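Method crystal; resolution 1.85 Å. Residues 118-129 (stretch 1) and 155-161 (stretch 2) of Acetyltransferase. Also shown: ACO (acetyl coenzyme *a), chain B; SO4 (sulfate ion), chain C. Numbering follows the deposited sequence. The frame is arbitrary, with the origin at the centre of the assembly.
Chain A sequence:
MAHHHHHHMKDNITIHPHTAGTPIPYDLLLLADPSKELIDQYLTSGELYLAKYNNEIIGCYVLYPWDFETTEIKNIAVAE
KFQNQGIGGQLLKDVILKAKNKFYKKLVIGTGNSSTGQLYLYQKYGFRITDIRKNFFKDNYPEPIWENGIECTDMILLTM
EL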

# COMPACT_ATOMS: atom_id res chain seq x y z
N GLN A 118 6.06 4.39 -2.79
CA GLN A 118 7.11 3.48 -2.36
C GLN A 118 6.62 2.04 -2.28
O GLN A 118 7.39 1.11 -2.52
CB GLN A 118 7.65 3.91 -0.99
CG GLN A 118 8.45 5.23 -0.96
CD GLN A 118 8.95 5.52 0.45
OE1 GLN A 118 9.39 4.61 1.16
NE2 GLN A 118 8.84 6.77 0.90
N LEU A 119 5.36 1.83 -1.87
CA LEU A 119 4.85 0.46 -1.86
C LEU A 119 4.93 -0.19 -3.24
O LEU A 119 5.20 -1.39 -3.35
CB LEU A 119 3.41 0.45 -1.35
CG LEU A 119 3.21 0.80 0.13
CD1 LEU A 119 1.74 0.86 0.43
CD2 LEU A 119 3.92 -0.22 0.99
N TYR A 120 4.73 0.59 -4.31
CA TYR A 120 4.97 0.07 -5.65
C TYR A 120 6.43 -0.33 -5.83
O TYR A 120 6.74 -1.46 -6.23
CB TYR A 120 4.59 1.10 -6.72
CG TYR A 120 5.28 0.79 -8.05
CD1 TYR A 120 4.75 -0.16 -8.92
CD2 TYR A 120 6.46 1.43 -8.41
CE1 TYR A 120 5.39 -0.45 -10.13
CE2 TYR A 120 7.10 1.14 -9.60
CZ TYR A 120 6.57 0.20 -10.45
OH TYR A 120 7.22 -0.07 -11.63
N LEU A 121 7.35 0.61 -5.55
CA LEU A 121 8.76 0.41 -5.91
C LEU A 121 9.34 -0.83 -5.23
O LEU A 121 10.02 -1.63 -5.88
CB LEU A 121 9.58 1.64 -5.54
CG LEU A 121 11.10 1.56 -5.77
CD1 LEU A 121 11.40 1.37 -7.25
CD2 LEU A 121 11.79 2.82 -5.27
N TYR A 122 9.10 -0.99 -3.93
CA TYR A 122 9.68 -2.14 -3.23
C TYR A 122 9.10 -3.45 -3.77
O TYR A 122 9.82 -4.44 -3.95
CB TYR A 122 9.49 -2.01 -1.71
CG TYR A 122 10.02 -0.68 -1.15
CD1 TYR A 122 9.34 -0.01 -0.13
CD2 TYR A 122 11.17 -0.11 -1.64
CE1 TYR A 122 9.78 1.20 0.37
CE2 TYR A 122 11.65 1.11 -1.12
CZ TYR A 122 10.94 1.75 -0.12
OH TYR A 122 11.39 2.98 0.37
N GLN A 123 7.81 -3.47 -4.07
CA GLN A 123 7.22 -4.69 -4.63
C GLN A 123 7.78 -5.00 -6.02
O GLN A 123 7.98 -6.17 -6.36
CB GLN A 123 5.70 -4.58 -4.69
CG GLN A 123 5.09 -4.53 -3.32
CD GLN A 123 3.59 -4.59 -3.42
OE1 GLN A 123 3.03 -5.65 -3.65
NE2 GLN A 123 2.94 -3.44 -3.28
N LYS A 124 8.02 -3.96 -6.83
CA LYS A 124 8.66 -4.15 -8.13
C LYS A 124 9.97 -4.92 -7.99
O LYS A 124 10.32 -5.71 -8.87
CB LYS A 124 8.90 -2.79 -8.79
CG LYS A 124 9.62 -2.87 -10.13
CD LYS A 124 10.22 -1.52 -10.53
CE LYS A 124 11.07 -1.63 -11.79
NZ LYS A 124 11.59 -0.29 -12.22
N TYR A 125 10.71 -4.69 -6.91
CA TYR A 125 12.00 -5.35 -6.73
C TYR A 125 11.93 -6.60 -5.85
O TYR A 125 12.97 -7.13 -5.46
CB TYR A 125 13.02 -4.35 -6.19
CG TYR A 125 13.52 -3.43 -7.29
CD1 TYR A 125 14.57 -3.81 -8.13
CD2 TYR A 125 12.92 -2.20 -7.53
CE1 TYR A 125 15.01 -2.99 -9.15
CE2 TYR A 125 13.36 -1.36 -8.55
CZ TYR A 125 14.41 -1.77 -9.36
OH TYR A 125 14.87 -0.95 -10.37
N GLY A 126 10.73 -7.09 -5.56
CA GLY A 126 10.59 -8.42 -5.00
C GLY A 126 10.09 -8.47 -3.58
O GLY A 126 9.94 -9.58 -3.04
N PHE A 127 9.83 -7.34 -2.94
CA PHE A 127 9.33 -7.33 -1.58
C PHE A 127 7.83 -7.62 -1.57
O PHE A 127 7.09 -7.09 -2.40
CB PHE A 127 9.60 -5.99 -0.92
CG PHE A 127 11.02 -5.75 -0.59
CD1 PHE A 127 11.90 -5.19 -1.52
CD2 PHE A 127 11.49 -6.04 0.68
CE1 PHE A 127 13.23 -4.95 -1.18
CE2 PHE A 127 12.81 -5.81 1.01
CZ PHE A 127 13.68 -5.26 0.08
N ARG A 128 7.40 -8.46 -0.64
CA ARG A 128 5.98 -8.74 -0.44
C ARG A 128 5.51 -7.99 0.80
O ARG A 128 6.25 -7.89 1.78
CB ARG A 128 5.74 -10.24 -0.25
CG ARG A 128 6.16 -11.12 -1.42
CD ARG A 128 5.05 -11.29 -2.46
NE ARG A 128 3.88 -11.99 -1.94
CZ ARG A 128 3.72 -13.32 -1.95
NH1 ARG A 128 4.67 -14.09 -2.45
NH2 ARG A 128 2.61 -13.86 -1.46
N ILE A 129 4.28 -7.50 0.77
CA ILE A 129 3.74 -6.87 1.98
C ILE A 129 3.44 -7.96 3.00
O ILE A 129 2.75 -8.94 2.70
CB ILE A 129 2.50 -6.04 1.64
CG1 ILE A 129 2.87 -4.93 0.65
CG2 ILE A 129 1.90 -5.47 2.91
CD1 ILE A 129 1.68 -4.09 0.25
N MET A 155 3.33 1.65 10.19
CA MET A 155 4.39 1.17 9.32
C MET A 155 3.90 -0.07 8.58
O MET A 155 3.34 -0.98 9.19
CB MET A 155 5.66 0.83 10.11
CG MET A 155 6.60 0.01 9.28
SD MET A 155 8.18 -0.22 10.09
CE MET A 155 8.88 1.41 9.79
N ILE A 156 4.10 -0.07 7.26
CA ILE A 156 3.87 -1.25 6.43
C ILE A 156 5.21 -1.95 6.25
O ILE A 156 6.16 -1.36 5.73
CB ILE A 156 3.27 -0.87 5.07
CG1 ILE A 156 2.01 -0.06 5.28
CG2 ILE A 156 3.03 -2.13 4.25
CD1 ILE A 156 1.49 0.52 3.99
N LEU A 157 5.28 -3.21 6.68
CA LEU A 157 6.53 -3.96 6.60
C LEU A 157 6.46 -4.90 5.40
O LEU A 157 5.48 -5.62 5.23
CB LEU A 157 6.74 -4.76 7.89
CG LEU A 157 8.15 -5.01 8.42
CD1 LEU A 157 8.81 -3.72 8.87
CD2 LEU A 157 8.14 -6.02 9.55
N LEU A 158 7.50 -4.87 4.57
CA LEU A 158 7.61 -5.75 3.42
C LEU A 158 8.84 -6.63 3.56
O LEU A 158 9.85 -6.21 4.12
CB LEU A 158 7.70 -4.97 2.09
CG LEU A 158 6.61 -3.93 1.79
CD1 LEU A 158 7.00 -2.55 2.33
CD2 LEU A 158 6.35 -3.85 0.27
N THR A 159 8.77 -7.83 3.01
CA THR A 159 9.77 -8.86 3.23
C THR A 159 10.10 -9.53 1.92
O THR A 159 9.21 -9.87 1.14
CB THR A 159 9.30 -9.94 4.21
OG1 THR A 159 8.90 -9.34 5.44
CG2 THR A 159 10.42 -10.93 4.47
N MET A 160 11.39 -9.76 1.69
CA MET A 160 11.86 -10.47 0.52
C MET A 160 12.62 -11.69 0.98
O MET A 160 13.54 -11.57 1.79
CB MET A 160 12.75 -9.59 -0.34
CG MET A 160 13.36 -10.33 -1.51
SD MET A 160 14.61 -9.31 -2.30
CE MET A 160 15.39 -10.53 -3.36
N GLU A 161 12.25 -12.87 0.46
CA GLU A 161 13.02 -14.08 0.74
C GLU A 161 14.23 -14.08 -0.18
O GLU A 161 14.10 -13.99 -1.40
CB GLU A 161 12.16 -15.32 0.54
N1A ACO B . 2.88 5.66 -7.64
C2A ACO B . 3.79 4.69 -7.58
N3A ACO B . 5.00 4.63 -8.15
C4A ACO B . 5.23 5.72 -8.89
C5A ACO B . 4.37 6.80 -9.07
C6A ACO B . 3.14 6.75 -8.39
N6A ACO B . 2.21 7.71 -8.46
N7A ACO B . 4.92 7.72 -9.95
C8A ACO B . 6.08 7.19 -10.27
N9A ACO B . 6.33 5.99 -9.66
C1B ACO B . 7.49 5.12 -9.83
C2B ACO B . 8.46 5.49 -10.94
O2B ACO B . 7.97 5.18 -12.23
C3B ACO B . 9.62 4.57 -10.57
O3B ACO B . 9.36 3.21 -10.94
P3B ACO B . 9.80 2.50 -12.31
O7A ACO B . 8.98 3.18 -13.42
O8A ACO B . 11.34 2.68 -12.41
O9A ACO B . 9.46 1.04 -12.19
C4B ACO B . 9.56 4.52 -9.03
O4B ACO B . 8.29 5.12 -8.67
C5B ACO B . 10.72 5.20 -8.35
O5B ACO B . 11.89 4.54 -8.89
P1A ACO B . 13.42 5.16 -8.75
O1A ACO B . 13.72 6.26 -9.69
O2A ACO B . 14.35 3.97 -8.93
O3A ACO B . 13.38 5.69 -7.24
P2A ACO B . 14.24 6.80 -6.48
O4A ACO B . 15.49 6.93 -7.26
O5A ACO B . 13.43 8.08 -6.45
O6A ACO B . 14.43 6.30 -4.99
CBP ACO B . 13.43 6.71 -2.82
CCP ACO B . 13.29 6.02 -4.17
CDP ACO B . 14.66 6.14 -2.10
CEP ACO B . 12.17 6.43 -1.99
CAP ACO B . 13.64 8.24 -3.03
OAP ACO B . 12.57 8.78 -3.79
C9P ACO B . 13.88 9.05 -1.77
O9P ACO B . 15.01 9.11 -1.29
N8P ACO B . 12.82 9.60 -1.19
C7P ACO B . 12.90 10.31 0.07
C6P ACO B . 13.41 9.42 1.21
C5P ACO B . 12.51 8.23 1.43
O5P ACO B . 11.29 8.33 1.41
N4P ACO B . 13.12 7.07 1.67
C3P ACO B . 12.42 5.83 1.97
C2P ACO B . 11.77 5.85 3.33
S1P ACO B . 11.43 4.22 4.09
C ACO B . 13.06 3.81 4.67
O ACO B . 14.01 4.51 4.47
CH3 ACO B . 13.12 2.49 5.39
S SO4 C . 4.64 -18.23 -1.80
O1 SO4 C . 6.04 -18.51 -1.48
O2 SO4 C . 4.47 -18.20 -3.25
O3 SO4 C . 4.26 -16.94 -1.25
O4 SO4 C . 3.80 -19.28 -1.22

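Stretch 1 ends a helix, turns, and enters a short strand. Stretch 2 is a strand throughout. The helix 118-124 runs nearly parallel to strand 155-161, at 11°, with a closest axis approach of 9.7 Å. The turn reverses the chain, so residues 128-129 pair with stretch 2 in antiparallel fashion.

Two backbone hydrogen bonds join Arg128 and Thr159. Arg128 N donates to Thr159 O at 2.9 Å, and Thr159 N donates to Arg128 O at 2.8 Å. Arg128 O also lies 3.0 Å from Leu158 CA, a CA-H...O contact. Ile129 and Leu158 form the next, non-hydrogen-bonded pair.

Leu158 is the centre of the packing and has the largest area covered by the other stretch. Its chi1 is m and its chi2 is 90°, in the p range. This conformation lays the branched end against the helix, where both methyls meet Leu119 and Tyr122. Leu158 CD1 lies 4.1 Å from Leu119 CD2. Leu158 CD2 lies 4.1 Å from Tyr122 CB, 3.9 Å from Gln123 CG and 3.7 Å from Ile129 CG1. The helix thus covers the same sheet face that carries Leu158 and Ile129.

Leu119 points sideways from its CA, but its mt rotamer brings its end closer to the strand. There Leu119 CD1 meets Ile156 CD1 at 3.6 Å. Ile156 and Ile129 are both mt, and their CG2 atoms meet at 3.8 Å. These contacts are apolar and bury hydrocarbon.

Gly126 has phi/psi of 112/0. At these angles a CB would be jammed against the preceding carbonyl oxygen, so the turn calls for glycine. Phe127 N then bonds back to Tyr122 O at 3.1 Å, holding the turn against the helix end.

Phe127 has chi1 m and chi2 87°. Its CB packs on Leu158 CB at 3.7 Å, while one ring face receives Met160 CB, 4.1 Å from the ring centroid, in a CH-pi contact. Met160 is extended, with all three chi angles t. The extended chain places Met160 SD beside the turn, 4.2 Å from Tyr125 O.

Several polar ends find partners outside stretch 2. With chi1 and chi2 at m and t, Gln123 folds its amide back along the helix, and NE2 donates to Leu119 O at 3.1 Å. Tyr122 OH donates to Gln118 OE1 at 2.7 Å. Arg128 has chi1 to chi3 all m; its end leads away from stretch 2, and NH1 donates to sulfate O3 at 3.1 Å. Tyr120 points away from the strand, and its OH donates to acetyl coenzyme A O9A at 2.6 Å.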